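Local coordinates for invasion protein INVA (Salmonella enterica, PDB 2X49), which forms part of the type III secretion export apparatus in the bacterial inner membrane and takes part in invasion of the intestinal epithelium, at residues H152-L157 with A172-I177; P162-E167 with A200-A205. All coordinates share one frame; numbering follows the deposited sequence.

Contact 1: residues H152-L157 with A172-I177; sequences HMLDQL and ATVQRI
L154 carries the whole contact from its helix, meeting V174 and I177 in the first turn of helix 174-185. Its CA–CB bond points toward residues 172-177, but L154 CB is still 6.0 Å from I177 CD1, and L154 CG stays 4.8 Å from I177 CD1. Only the methyls arrive. Because CD1 lies anti to CA (chi2 173°), it prolongs the line of the side chain. There CD1 touches two methyls: I177 CD1 at 4.1 Å and V174 CG2, also at 4.1 Å. The two directions leave L154 CD1 almost at a right angle, so the methyl sits in the notch between residues one helical turn apart. With I177 the meeting is tip to tip; V174 instead passes alongside L154, the two chains running in opposed senses. The other branch, L154 CD2, stays close to the isoleucine, 4.2 Å from I177 CD1.

The receiving turn is set by T173, the N-cap residue: R176 N donates to T173 OG1 over 3.2 Å at an N-H...O angle of 153°, while I177 N bonds to T173 O. M198 touches both L154 and I177, and L165 packs on L154, so further helices close around the apolar cluster. Methyl contacts without polar links, with nearest CA atoms 8.6 Å apart (L154 and V174), are characteristic of the interior of a helical bundle, here helices 147-158 and 174-185.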
loop_
_atom_site.group_PDB
_atom_site.type_symbol
_atom_site.label_atom_id
_atom_site.label_comp_id
_atom_site.label_asym_id
_atom_site.label_seq_id
_atom_site.Cartn_x
_atom_site.Cartn_y
_atom_site.Cartn_z
ATOM N N HIS A 152 11.965 16.408 -11.658
ATOM C CA HIS A 152 12.570 17.141 -10.535
ATOM C C HIS A 152 13.500 16.217 -9.795
ATOM O O HIS A 152 14.609 16.571 -9.381
ATOM C CB HIS A 152 11.520 17.618 -9.549
ATOM C CG HIS A 152 12.088 18.377 -8.394
ATOM N ND1 HIS A 152 12.353 19.727 -8.456
ATOM C CD2 HIS A 152 12.461 17.976 -7.156
ATOM C CE1 HIS A 152 12.846 20.130 -7.297
ATOM N NE2 HIS A 152 12.932 19.087 -6.493
ATOM N N MET A 153 12.994 15.013 -9.631
ATOM C CA MET A 153 13.731 13.986 -8.916
ATOM C C MET A 153 14.972 13.623 -9.679
ATOM O O MET A 153 16.020 13.406 -9.092
ATOM C CB MET A 153 12.882 12.749 -8.630
ATOM C CG MET A 153 11.655 12.998 -7.761
ATOM S SD MET A 153 10.540 11.564 -7.699
ATOM C CE MET A 153 11.551 10.327 -6.964
ATOM N N LEU A 154 14.853 13.593 -11.003
ATOM C CA LEU A 154 15.988 13.200 -11.875
ATOM C C LEU A 154 17.061 14.266 -11.821
ATOM O O LEU A 154 18.259 13.995 -11.777
ATOM C CB LEU A 154 15.575 12.978 -13.335
ATOM C CG LEU A 154 14.593 11.823 -13.567
ATOM C CD1 LEU A 154 14.153 11.847 -15.030
ATOM C CD2 LEU A 154 15.305 10.505 -13.260
ATOM N N ASP A 155 16.572 15.490 -11.766
ATOM C CA ASP A 155 17.442 16.667 -11.734
ATOM C C ASP A 155 18.238 16.726 -10.448
ATOM O O ASP A 155 19.432 17.028 -10.460
ATOM C CB ASP A 155 16.665 17.964 -11.986
ATOM C CG ASP A 155 16.444 18.193 -13.471
ATOM O OD1 ASP A 155 17.157 17.539 -14.263
ATOM O OD2 ASP A 155 15.599 19.025 -13.859
ATOM N N GLN A 156 17.567 16.348 -9.376
ATOM C CA GLN A 156 18.179 16.316 -8.044
ATOM C C GLN A 156 19.268 15.263 -8.045
ATOM O O GLN A 156 20.340 15.426 -7.482
ATOM C CB GLN A 156 17.153 16.003 -6.942
ATOM C CG GLN A 156 16.135 17.133 -6.668
ATOM C CD GLN A 156 15.128 16.813 -5.553
ATOM O OE1 GLN A 156 14.411 15.693 -5.684
ATOM N NE2 GLN A 156 14.993 17.572 -4.591
ATOM N N LEU A 157 18.956 14.165 -8.698
ATOM C CA LEU A 157 19.846 12.994 -8.708
ATOM C C LEU A 157 21.063 13.289 -9.564
ATOM O O LEU A 157 22.184 12.853 -9.312
ATOM C CB LEU A 157 19.125 11.742 -9.232
ATOM C CG LEU A 157 19.958 10.450 -9.179
ATOM C CD1 LEU A 157 19.598 9.609 -7.962
ATOM C CD2 LEU A 157 19.803 9.623 -10.473
ATOM N N ALA A 172 15.729 5.001 -21.579
ATOM C CA ALA A 172 14.356 5.279 -21.115
ATOM C C ALA A 172 14.104 6.770 -21.122
ATOM O O ALA A 172 14.963 7.547 -20.715
ATOM C CB ALA A 172 14.134 4.705 -19.688
ATOM N N THR A 173 12.936 7.173 -21.611
ATOM C CA THR A 173 12.531 8.575 -21.564
ATOM C C THR A 173 11.994 8.938 -20.204
ATOM O O THR A 173 11.641 8.057 -19.412
ATOM C CB THR A 173 11.415 8.909 -22.549
ATOM O OG1 THR A 173 10.285 8.097 -22.235
ATOM C CG2 THR A 173 11.863 8.619 -24.036
ATOM N N VAL A 174 11.903 10.245 -19.977
ATOM C CA VAL A 174 11.367 10.780 -18.709
ATOM C C VAL A 174 9.962 10.216 -18.451
ATOM O O VAL A 174 9.594 9.817 -17.346
ATOM C CB VAL A 174 11.332 12.324 -18.672
ATOM C CG1 VAL A 174 10.597 12.778 -17.439
ATOM C CG2 VAL A 174 12.749 12.915 -18.704
ATOM N N GLN A 175 9.205 10.129 -19.522
ATOM C CA GLN A 175 7.848 9.578 -19.447
ATOM C C GLN A 175 7.833 8.136 -18.971
ATOM O O GLN A 175 7.003 7.714 -18.147
ATOM C CB GLN A 175 7.147 9.662 -20.806
ATOM C CG GLN A 175 5.754 9.079 -20.781
ATOM C CD GLN A 175 4.805 9.842 -19.852
ATOM O OE1 GLN A 175 4.588 9.316 -18.634
ATOM N NE2 GLN A 175 4.258 10.877 -20.234
ATOM N N ARG A 176 8.769 7.373 -19.494
ATOM C CA ARG A 176 8.887 5.949 -19.149
ATOM C C ARG A 176 9.323 5.777 -17.700
ATOM O O ARG A 176 8.768 4.981 -16.969
ATOM C CB ARG A 176 9.859 5.230 -20.120
ATOM C CG ARG A 176 10.175 3.847 -19.775
ATOM C CD ARG A 176 9.021 2.951 -19.574
ATOM N NE ARG A 176 8.026 3.005 -20.619
ATOM C CZ ARG A 176 7.981 2.201 -21.667
ATOM N NH1 ARG A 176 8.897 1.262 -21.832
ATOM N NH2 ARG A 176 7.009 2.342 -22.543
ATOM N N ILE A 177 10.258 6.618 -17.293
ATOM C CA ILE A 177 10.722 6.584 -15.898
ATOM C C ILE A 177 9.529 6.909 -14.960
ATOM O O ILE A 177 9.320 6.250 -13.922
ATOM C CB ILE A 177 11.894 7.497 -15.653
ATOM C CG1 ILE A 177 13.125 6.994 -16.455
ATOM C CG2 ILE A 177 12.164 7.531 -14.114
ATOM C CD1 ILE A 177 14.241 8.080 -16.556
#

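Contact 2: residues P162-E167 with A200-A205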
loop_
_atom_site.group_PDB
_atom_site.type_symbol
_atom_site.label_atom_id
_atom_site.label_comp_id
_atom_site.label_asym_id
_atom_site.label_seq_id
_atom_site.Cartn_x
_atom_site.Cartn_y
_atom_site.Cartn_z
ATOM N N PRO A 162 25.825 12.276 -12.137
ATOM C CA PRO A 162 25.509 12.706 -13.506
ATOM C C PRO A 162 25.622 11.627 -14.542
ATOM O O PRO A 162 24.861 11.596 -15.498
ATOM C CB PRO A 162 26.514 13.817 -13.779
ATOM C CG PRO A 162 26.989 14.261 -12.447
ATOM C CD PRO A 162 26.782 13.167 -11.467
ATOM N N ASP A 163 26.551 10.714 -14.328
ATOM C CA ASP A 163 26.833 9.694 -15.365
ATOM C C ASP A 163 25.770 8.596 -15.342
ATOM O O ASP A 163 25.366 8.005 -16.353
ATOM C CB ASP A 163 28.252 9.141 -15.252
ATOM C CG ASP A 163 29.263 10.030 -15.946
ATOM O OD1 ASP A 163 29.120 11.287 -15.913
ATOM O OD2 ASP A 163 30.218 9.480 -16.536
ATOM N N LEU A 164 25.251 8.390 -14.160
ATOM C CA LEU A 164 24.202 7.411 -13.984
ATOM C C LEU A 164 22.923 7.888 -14.691
ATOM O O LEU A 164 22.268 7.155 -15.410
ATOM C CB LEU A 164 23.960 7.139 -12.489
ATOM C CG LEU A 164 22.794 6.239 -12.154
ATOM C CD1 LEU A 164 22.864 4.869 -12.795
ATOM C CD2 LEU A 164 22.658 6.141 -10.630
ATOM N N LEU A 165 22.629 9.153 -14.525
ATOM C CA LEU A 165 21.421 9.725 -15.133
ATOM C C LEU A 165 21.603 9.698 -16.661
ATOM O O LEU A 165 20.705 9.336 -17.401
ATOM C CB LEU A 165 21.159 11.163 -14.657
ATOM C CG LEU A 165 19.802 11.754 -15.079
ATOM C CD1 LEU A 165 18.693 10.887 -14.565
ATOM C CD2 LEU A 165 19.616 13.167 -14.608
ATOM N N LYS A 166 22.797 10.049 -17.083
ATOM C CA LYS A 166 23.134 10.079 -18.523
ATOM C C LYS A 166 22.789 8.737 -19.149
ATOM O O LYS A 166 22.167 8.647 -20.213
ATOM C CB LYS A 166 24.616 10.375 -18.768
ATOM C CG LYS A 166 24.922 11.840 -18.696
ATOM C CD LYS A 166 26.360 12.151 -19.049
ATOM C CE LYS A 166 26.671 11.656 -20.444
ATOM N NZ LYS A 166 25.678 12.173 -21.422
ATOM N N GLU A 167 23.207 7.681 -18.466
ATOM C CA GLU A 167 23.072 6.317 -19.023
ATOM C C GLU A 167 21.631 5.877 -19.075
ATOM O O GLU A 167 21.143 5.249 -20.019
ATOM C CB GLU A 167 23.900 5.307 -18.226
ATOM C CG GLU A 167 23.885 3.874 -18.796
ATOM C CD GLU A 167 24.364 3.715 -20.264
ATOM O OE1 GLU A 167 25.056 4.603 -20.815
ATOM O OE2 GLU A 167 24.046 2.647 -20.858
ATOM N N ALA A 200 18.987 0.151 -11.381
ATOM C CA ALA A 200 18.214 -0.988 -11.918
ATOM C C ALA A 200 17.633 -0.689 -13.284
ATOM O O ALA A 200 17.615 -1.542 -14.173
ATOM C CB ALA A 200 17.094 -1.447 -10.917
ATOM N N LEU A 201 17.314 0.562 -13.510
ATOM C CA LEU A 201 16.836 0.975 -14.843
ATOM C C LEU A 201 17.980 0.914 -15.838
ATOM O O LEU A 201 17.778 0.519 -16.999
ATOM C CB LEU A 201 16.220 2.352 -14.831
ATOM C CG LEU A 201 14.822 2.413 -14.247
ATOM C CD1 LEU A 201 14.435 3.863 -13.881
ATOM C CD2 LEU A 201 13.876 1.854 -15.237
ATOM N N ALA A 202 19.189 1.275 -15.399
ATOM C CA ALA A 202 20.354 1.306 -16.316
ATOM C C ALA A 202 20.652 -0.101 -16.777
ATOM O O ALA A 202 21.154 -0.316 -17.910
ATOM C CB ALA A 202 21.596 1.916 -15.665
ATOM N N LEU A 203 20.328 -1.049 -15.915
ATOM C CA LEU A 203 20.557 -2.496 -16.176
ATOM C C LEU A 203 19.481 -3.082 -17.081
ATOM O O LEU A 203 19.778 -3.836 -18.051
ATOM C CB LEU A 203 20.679 -3.290 -14.865
ATOM C CG LEU A 203 20.988 -4.785 -14.945
ATOM C CD1 LEU A 203 22.359 -4.996 -15.607
ATOM C CD2 LEU A 203 20.923 -5.473 -13.570
ATOM N N TRP A 204 18.239 -2.727 -16.809
ATOM C CA TRP A 204 17.089 -3.404 -17.409
ATOM C C TRP A 204 16.449 -2.693 -18.574
ATOM O O TRP A 204 15.961 -3.315 -19.520
ATOM C CB TRP A 204 16.042 -3.718 -16.327
ATOM C CG TRP A 204 16.460 -4.871 -15.453
ATOM C CD1 TRP A 204 16.893 -4.779 -14.149
ATOM C CD2 TRP A 204 16.462 -6.256 -15.770
ATOM N NE1 TRP A 204 17.167 -6.009 -13.656
ATOM C CE2 TRP A 204 16.902 -6.943 -14.618
ATOM C CE3 TRP A 204 16.115 -6.990 -16.900
ATOM C CZ2 TRP A 204 17.026 -8.315 -14.577
ATOM C CZ3 TRP A 204 16.234 -8.370 -16.839
ATOM C CH2 TRP A 204 16.693 -9.005 -15.696
ATOM N N ALA A 205 16.467 -1.380 -18.517
ATOM C CA ALA A 205 15.787 -0.583 -19.559
ATOM C C ALA A 205 16.353 -0.822 -20.968
ATOM O O ALA A 205 15.603 -0.735 -21.924
ATOM C CB ALA A 205 15.778 0.936 -19.209
HETATM O O HOH W 1 23.231 0.619 -19.373
#
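A202 CB is the methyl on which this contact centres, touched by L164 and E167, one turn apart on helix 162-169. L164 CD1 comes within 4.3 Å of A202 CB, and E167 CG approaches the same methyl at 4.3 Å. Seen from A202 CB, the two partners lie about 90° apart, so the methyl rests between two side chains. E167 contributes the aliphatic part of its chain here, whereas its carboxylate does something else: one water donates to E167 OE2 at 2.6 Å and to A202 O at 2.7 Å, thereby bridging side chain and backbone.

With CG anti to the backbone N (chi1 174°), the end of L164 comes nearer to the alanine than its CB direction alone would bring it, and its chain also packs on M198 and E199. E167 OE2 has a further, weak hydrogen bond from H171 NE2, so the oxygen that takes the water has a protein partner too. V168, the residue after E167, touches L201 and A202. Beyond them, W204 stacks with H217, which lies on helix 211-221.

The CA atoms of E167 and A202 stand 6.3 Å apart, a short backbone separation that the small side chain accommodates. This is alanine-mediated close packing of helices 162-169 and 194-204, with a water bridge at its margin, on the surface of the helical part of this C-terminal domain.

In the fold
The centres of contacts 1 and 2 are 10 Å apart, and their segments alternate along the chain: 152-157, 162-167, 172-177, then 200-205. They therefore tie four successive helices together, 147-158 with 174-185 and 162-169 with 194-204. Direct packing joins the pairs: L165 CD2 lies 3.2 Å from L154 O, A172 CB 4.1 Å from A205 CB, and I177 CG1 4.3 Å from L201 CD1. Contact 1 is the buried one, contact 2 the more superficial. Both lie on the same side of the chain's centre, their own centres about 23 Å and about 27 Å from it, in an all-helical portion of this C-terminal domain, where interleaved connections make the four helices one compact unit.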